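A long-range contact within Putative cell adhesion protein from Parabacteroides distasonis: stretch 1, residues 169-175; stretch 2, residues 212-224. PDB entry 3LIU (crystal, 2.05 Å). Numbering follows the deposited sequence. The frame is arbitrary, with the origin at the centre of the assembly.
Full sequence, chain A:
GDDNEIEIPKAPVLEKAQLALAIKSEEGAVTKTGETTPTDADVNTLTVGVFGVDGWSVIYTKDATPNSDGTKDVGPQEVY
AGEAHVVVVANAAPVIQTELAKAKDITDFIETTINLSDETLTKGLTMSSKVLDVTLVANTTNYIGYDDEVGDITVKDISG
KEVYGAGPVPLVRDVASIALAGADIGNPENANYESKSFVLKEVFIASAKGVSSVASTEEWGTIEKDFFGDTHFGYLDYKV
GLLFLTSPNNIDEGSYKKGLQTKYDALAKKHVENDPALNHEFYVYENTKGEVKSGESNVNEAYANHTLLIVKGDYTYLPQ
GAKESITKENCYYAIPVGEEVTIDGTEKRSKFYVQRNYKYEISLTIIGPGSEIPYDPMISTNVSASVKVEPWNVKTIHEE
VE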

ATOM      1  N   VAL A 169     -20.410  -4.197   5.326  1.00 13.67           N
ATOM      2  CA  VAL A 169     -19.624  -3.058   4.827  1.00 16.15           C
ATOM      3  C   VAL A 169     -18.287  -3.538   4.283  1.00 14.46           C
ATOM      4  O   VAL A 169     -17.532  -4.192   5.002  1.00 13.55           O
ATOM      5  CB  VAL A 169     -19.371  -2.002   5.893  1.00 15.17           C
ATOM      6  CG1 VAL A 169     -18.707  -0.737   5.256  1.00  9.90           C
ATOM      7  CG2 VAL A 169     -20.693  -1.683   6.583  1.00 13.04           C
ATOM      8  N   PRO A 170     -18.014  -3.268   2.989  1.00 15.80           N
ATOM      9  CA  PRO A 170     -16.702  -3.652   2.432  1.00 15.15           C
ATOM     10  C   PRO A 170     -15.597  -2.751   2.944  1.00 13.57           C
ATOM     11  O   PRO A 170     -15.832  -1.568   3.229  1.00 14.03           O
ATOM     12  CB  PRO A 170     -16.867  -3.493   0.901  1.00 16.11           C
ATOM     13  CG  PRO A 170     -18.104  -2.776   0.676  1.00 16.91           C
ATOM     14  CD  PRO A 170     -18.856  -2.580   1.998  1.00 16.03           C
ATOM     15  N   LEU A 171     -14.423  -3.336   3.125  1.00 14.13           N
ATOM     16  CA  LEU A 171     -13.222  -2.605   3.526  1.00 14.57           C
ATOM     17  C   LEU A 171     -12.211  -2.735   2.414  1.00 17.60           C
ATOM     18  O   LEU A 171     -12.159  -3.770   1.771  1.00 15.16           O
ATOM     19  CB  LEU A 171     -12.655  -3.135   4.840  1.00 16.18           C
ATOM     20  CG  LEU A 171     -13.562  -3.147   6.072  1.00 18.36           C
ATOM     21  CD1 LEU A 171     -12.782  -3.722   7.285  1.00 13.92           C
ATOM     22  CD2 LEU A 171     -14.199  -1.777   6.350  1.00 13.38           C
ATOM     23  N   VAL A 172     -11.436  -1.676   2.174  1.00 14.58           N
ATOM     24  CA  VAL A 172     -10.373  -1.688   1.198  1.00 12.38           C
ATOM     25  C   VAL A 172      -9.045  -1.402   1.859  1.00 13.26           C
ATOM     26  O   VAL A 172      -8.921  -0.441   2.601  1.00 13.55           O
ATOM     27  CB  VAL A 172     -10.617  -0.675   0.067  1.00 14.43           C
ATOM     28  CG1 VAL A 172      -9.447  -0.733  -0.960  1.00 12.37           C
ATOM     29  CG2 VAL A 172     -11.942  -0.961  -0.593  1.00  6.54           C
ATOM     30  N   ARG A 173      -8.050  -2.234   1.575  1.00 13.54           N
ATOM     31  CA  ARG A 173      -6.729  -2.068   2.193  1.00 15.27           C
ATOM     32  C   ARG A 173      -6.145  -0.698   1.879  1.00 11.97           C
ATOM     33  O   ARG A 173      -6.403  -0.137   0.833  1.00 11.16           O
ATOM     34  CB  ARG A 173      -5.752  -3.138   1.733  1.00 13.84           C
ATOM     35  CG  ARG A 173      -6.092  -4.557   2.155  1.00 14.38           C
ATOM     36  CD  ARG A 173      -5.023  -5.530   1.633  1.00 16.35           C
ATOM     37  NE  ARG A 173      -5.357  -6.948   1.838  1.00 15.62           N
ATOM     38  CZ  ARG A 173      -6.209  -7.668   1.093  1.00 18.89           C
ATOM     39  NH1 ARG A 173      -6.864  -7.126   0.103  1.00  9.81           N
ATOM     40  NH2 ARG A 173      -6.421  -8.958   1.354  1.00 16.58           N
ATOM     41  N   ASP A 174      -5.340  -0.190   2.804  1.00 11.85           N
ATOM     42  CA  ASP A 174      -4.678   1.082   2.656  1.00 12.53           C
ATOM     43  C   ASP A 174      -3.243   0.887   2.085  1.00 13.79           C
ATOM     44  O   ASP A 174      -2.544   1.858   1.861  1.00 14.84           O
ATOM     45  CB  ASP A 174      -4.622   1.810   4.016  1.00 15.31           C
ATOM     46  CG  ASP A 174      -5.961   2.478   4.424  1.00 17.81           C
ATOM     47  OD1 ASP A 174      -6.998   2.338   3.743  1.00 13.10           O
ATOM     48  OD2 ASP A 174      -5.960   3.188   5.464  1.00 12.49           O
ATOM     49  N   VAL A 175      -2.799  -0.359   1.857  1.00 11.23           N
ATOM     50  CA  VAL A 175      -1.484  -0.626   1.317  1.00 10.03           C
ATOM     51  C   VAL A 175      -1.628  -1.287  -0.082  1.00 11.86           C
ATOM     52  O   VAL A 175      -2.702  -1.787  -0.431  1.00 10.77           O
ATOM     53  CB  VAL A 175      -0.610  -1.545   2.237  1.00  9.60           C
ATOM     54  CG1 VAL A 175      -0.181  -0.830   3.522  1.00  8.04           C
ATOM     55  CG2 VAL A 175      -1.344  -2.835   2.557  1.00 10.23           C
TER
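Stretch 2 (212-224) SSVASTEEWGTIE

Stretch 2 leaves the end of a strand at S212 and S213, runs out along stretch 1 from D174 toward P170, and then turns back, so that I223 lies beside D174 again. The reversal is made by a type II beta turn from E218 to G221, closed by the backbone hydrogen bond from G221 N to E218 O (3.2 Å) and supported by S216 OG, which donates to E218 O at 2.6 Å. At the base of the loop S213 N donates to I223 O (2.9 Å), holding its two limbs together. The contact buries 353 Å² in all, and no clear direct hydrogen bond crosses it.

D174 covers the most surface. Its CA-to-CB bond points toward stretch 2, with chi1 in the m well, and its carboxylate reaches the backbone of V214: D174 OD2 lies 2.4 Å from V214 O, unusually close for two oxygens. I223 packs against the same residue, its CD1 3.6 Å from D174 CA, with the side chain extended at chi2 (t). A water adds an indirect link, donating to D174 O and to S212 OG, each at 2.8 Å.

Two residues along, V172 faces the turn, and its CA lies 6.1 Å from that of W220. V172 CG1 sits over one face of the indole, 4.0 Å from the centroid of the five-membered ring and 12° off the ring normal, the geometry of a CH-pi contact. V172 CG2 meets E219, 4.2 Å from its CD. The E219 side chain starts sideways but bends at chi2 (p), bringing its end nearer to stretch 1, where OE2 approaches P170 CG at 3.4 Å. A second water joins this end of the contact, donating to P170 O (3.0 Å) and to E219 OE1 (2.7 Å).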

ATOM      1  N   SER A 212       0.351   7.873   4.813  1.00 11.66           N
ATOM      2  CA  SER A 212      -0.916   7.816   4.042  1.00 11.00           C
ATOM      3  C   SER A 212      -2.061   8.366   4.887  1.00  9.43           C
ATOM      4  O   SER A 212      -2.018   8.339   6.122  1.00 10.45           O
ATOM      5  CB  SER A 212      -1.251   6.364   3.626  1.00 12.66           C
ATOM      6  OG  SER A 212      -2.549   6.232   3.003  1.00 12.55           O
ATOM      7  N   SER A 213      -3.100   8.860   4.240  1.00 10.49           N
ATOM      8  CA  SER A 213      -4.387   9.079   4.935  1.00 10.62           C
ATOM      9  C   SER A 213      -4.996   7.691   5.280  1.00 11.51           C
ATOM     10  O   SER A 213      -4.729   6.711   4.598  1.00 10.26           O
ATOM     11  CB  SER A 213      -5.352   9.878   4.036  1.00 10.49           C
ATOM     12  OG  SER A 213      -4.872  11.190   3.874  1.00  8.27           O
ATOM     13  N   VAL A 214      -5.818   7.625   6.316  1.00 11.30           N
ATOM     14  CA  VAL A 214      -6.389   6.364   6.748  1.00  8.64           C
ATOM     15  C   VAL A 214      -7.576   5.927   5.859  1.00 10.68           C
ATOM     16  O   VAL A 214      -7.821   4.741   5.713  1.00 13.13           O
ATOM     17  CB  VAL A 214      -6.781   6.391   8.239  1.00 12.30           C
ATOM     18  CG1 VAL A 214      -8.014   7.265   8.509  1.00 11.64           C
ATOM     19  CG2 VAL A 214      -6.969   4.965   8.760  1.00  7.45           C
ATOM     20  N   ALA A 215      -8.318   6.879   5.305  1.00  9.31           N
ATOM     21  CA  ALA A 215      -9.521   6.546   4.541  1.00 11.03           C
ATOM     22  C   ALA A 215      -9.806   7.623   3.522  1.00 11.69           C
ATOM     23  O   ALA A 215      -9.271   8.740   3.645  1.00  8.71           O
ATOM     24  CB  ALA A 215     -10.689   6.334   5.470  1.00  6.12           C
ATOM     25  N   SER A 216     -10.617   7.254   2.515  1.00 11.01           N
ATOM     26  CA  SER A 216     -11.136   8.137   1.499  1.00 13.53           C
ATOM     27  C   SER A 216     -12.664   8.229   1.567  1.00 12.86           C
ATOM     28  O   SER A 216     -13.346   7.307   2.039  1.00 12.45           O
ATOM     29  CB  SER A 216     -10.733   7.649   0.101  1.00 13.71           C
ATOM     30  OG  SER A 216     -11.287   6.381  -0.151  1.00 10.74           O
ATOM     31  N   THR A 217     -13.203   9.326   1.045  1.00 12.60           N
ATOM     32  CA  THR A 217     -14.644   9.539   1.016  1.00 12.53           C
ATOM     33  C   THR A 217     -15.369   8.491   0.190  1.00 14.37           C
ATOM     34  O   THR A 217     -16.396   7.906   0.616  1.00 12.75           O
ATOM     35  CB  THR A 217     -14.986  10.919   0.425  1.00 16.50           C
ATOM     36  OG1 THR A 217     -14.493  11.923   1.309  1.00 15.89           O
ATOM     37  CG2 THR A 217     -16.454  11.066   0.309  1.00 14.75           C
ATOM     38  N   GLU A 218     -14.822   8.238  -0.989  1.00 14.07           N
ATOM     39  CA  GLU A 218     -15.364   7.241  -1.872  1.00 15.68           C
ATOM     40  C   GLU A 218     -14.703   5.878  -1.627  1.00 14.30           C
ATOM     41  O   GLU A 218     -13.600   5.746  -1.056  1.00 14.17           O
ATOM     42  CB  GLU A 218     -15.222   7.671  -3.343  1.00 16.38           C
ATOM     43  CG  GLU A 218     -15.779   9.076  -3.697  1.00 22.19           C
ATOM     44  CD  GLU A 218     -17.249   9.253  -3.332  1.00 35.22           C
ATOM     45  OE1 GLU A 218     -18.007   8.265  -3.452  1.00 41.74           O
ATOM     46  OE2 GLU A 218     -17.648  10.381  -2.934  1.00 36.68           O
ATOM     47  N   GLU A 219     -15.405   4.843  -2.059  1.00 15.79           N
ATOM     48  CA  GLU A 219     -14.890   3.473  -2.001  1.00 15.84           C
ATOM     49  C   GLU A 219     -13.647   3.371  -2.842  1.00 14.20           C
ATOM     50  O   GLU A 219     -13.671   3.736  -4.009  1.00 14.68           O
ATOM     51  CB  GLU A 219     -15.945   2.525  -2.580  1.00 18.54           C
ATOM     52  CG  GLU A 219     -15.546   1.082  -2.556  1.00 22.62           C
ATOM     53  CD  GLU A 219     -15.865   0.469  -1.265  1.00 25.28           C
ATOM     54  OE1 GLU A 219     -15.929   1.203  -0.273  1.00 39.93           O
ATOM     55  OE2 GLU A 219     -16.114  -0.732  -1.256  1.00 34.64           O
ATOM     56  N   TRP A 220     -12.557   2.868  -2.273  1.00 16.68           N
ATOM     57  CA  TRP A 220     -11.312   2.678  -3.026  1.00 15.67           C
ATOM     58  C   TRP A 220     -10.782   4.001  -3.605  1.00 17.74           C
ATOM     59  O   TRP A 220     -10.147   4.026  -4.647  1.00 16.31           O
ATOM     60  CB  TRP A 220     -11.528   1.646  -4.147  1.00 17.02           C
ATOM     61  CG  TRP A 220     -10.295   0.824  -4.517  1.00 18.55           C
ATOM     62  CD1 TRP A 220      -9.013   1.273  -4.673  1.00 18.81           C
ATOM     63  CD2 TRP A 220     -10.261  -0.573  -4.833  1.00 18.76           C
ATOM     64  NE1 TRP A 220      -8.173   0.237  -5.027  1.00 16.65           N
ATOM     65  CE2 TRP A 220      -8.920  -0.902  -5.153  1.00 20.36           C
ATOM     66  CE3 TRP A 220     -11.226  -1.579  -4.860  1.00 19.39           C
ATOM     67  CZ2 TRP A 220      -8.533  -2.196  -5.519  1.00 20.88           C
ATOM     68  CZ3 TRP A 220     -10.838  -2.868  -5.238  1.00 17.32           C
ATOM     69  CH2 TRP A 220      -9.504  -3.157  -5.553  1.00 15.08           C
ATOM     70  N   GLY A 221     -11.020   5.104  -2.907  1.00 18.36           N
ATOM     71  CA  GLY A 221     -10.539   6.399  -3.343  1.00 17.38           C
ATOM     72  C   GLY A 221      -9.100   6.636  -2.888  1.00 16.38           C
ATOM     73  O   GLY A 221      -8.570   5.950  -2.016  1.00 14.52           O
ATOM     74  N   THR A 222      -8.477   7.629  -3.493  1.00 16.04           N
ATOM     75  CA  THR A 222      -7.096   7.963  -3.190  1.00 16.44           C
ATOM     76  C   THR A 222      -6.948   8.413  -1.739  1.00 12.44           C
ATOM     77  O   THR A 222      -7.816   9.115  -1.190  1.00 11.25           O
ATOM     78  CB  THR A 222      -6.526   9.006  -4.195  1.00 18.37           C
ATOM     79  OG1 THR A 222      -5.149   9.231  -3.889  1.00 28.74           O
ATOM     80  CG2 THR A 222      -7.258  10.334  -4.127  1.00 21.19           C
ATOM     81  N   ILE A 223      -5.878   7.924  -1.110  1.00 12.70           N
ATOM     82  CA  ILE A 223      -5.523   8.225   0.259  1.00 13.68           C
ATOM     83  C   ILE A 223      -4.061   8.682   0.334  1.00 15.09           C
ATOM     84  O   ILE A 223      -3.479   8.789   1.409  1.00 13.78           O
ATOM     85  CB  ILE A 223      -5.715   6.993   1.196  1.00 13.48           C
ATOM     86  CG1 ILE A 223      -5.014   5.770   0.624  1.00 12.77           C
ATOM     87  CG2 ILE A 223      -7.233   6.765   1.469  1.00  8.66           C
ATOM     88  CD1 ILE A 223      -5.066   4.480   1.495  1.00  9.70           C
ATOM     89  N   GLU A 224      -3.455   8.888  -0.825  1.00 14.22           N
ATOM     90  CA  GLU A 224      -2.070   9.329  -0.935  1.00 13.83           C
ATOM     91  C   GLU A 224      -1.870  10.669  -0.270  1.00 10.37           C
ATOM     92  O   GLU A 224      -2.693  11.584  -0.428  1.00 10.87           O
ATOM     93  CB  GLU A 224      -1.681   9.489  -2.424  1.00 13.06           C
ATOM     94  CG  GLU A 224      -0.195   9.910  -2.654  1.00 10.36           C
ATOM     95  CD  GLU A 224       0.188   9.959  -4.132  1.00 16.57           C
ATOM     96  OE1 GLU A 224      -0.696   9.767  -4.978  1.00 10.91           O
ATOM     97  OE2 GLU A 224       1.385  10.148  -4.450  1.00 10.58           O
TER
HETATM   98  O   HOH W   1     -17.224   0.830   2.047  1.00 10.76           O
HETATM   99  O   HOH W   2      -1.827   4.369   0.998  1.00  7.96           O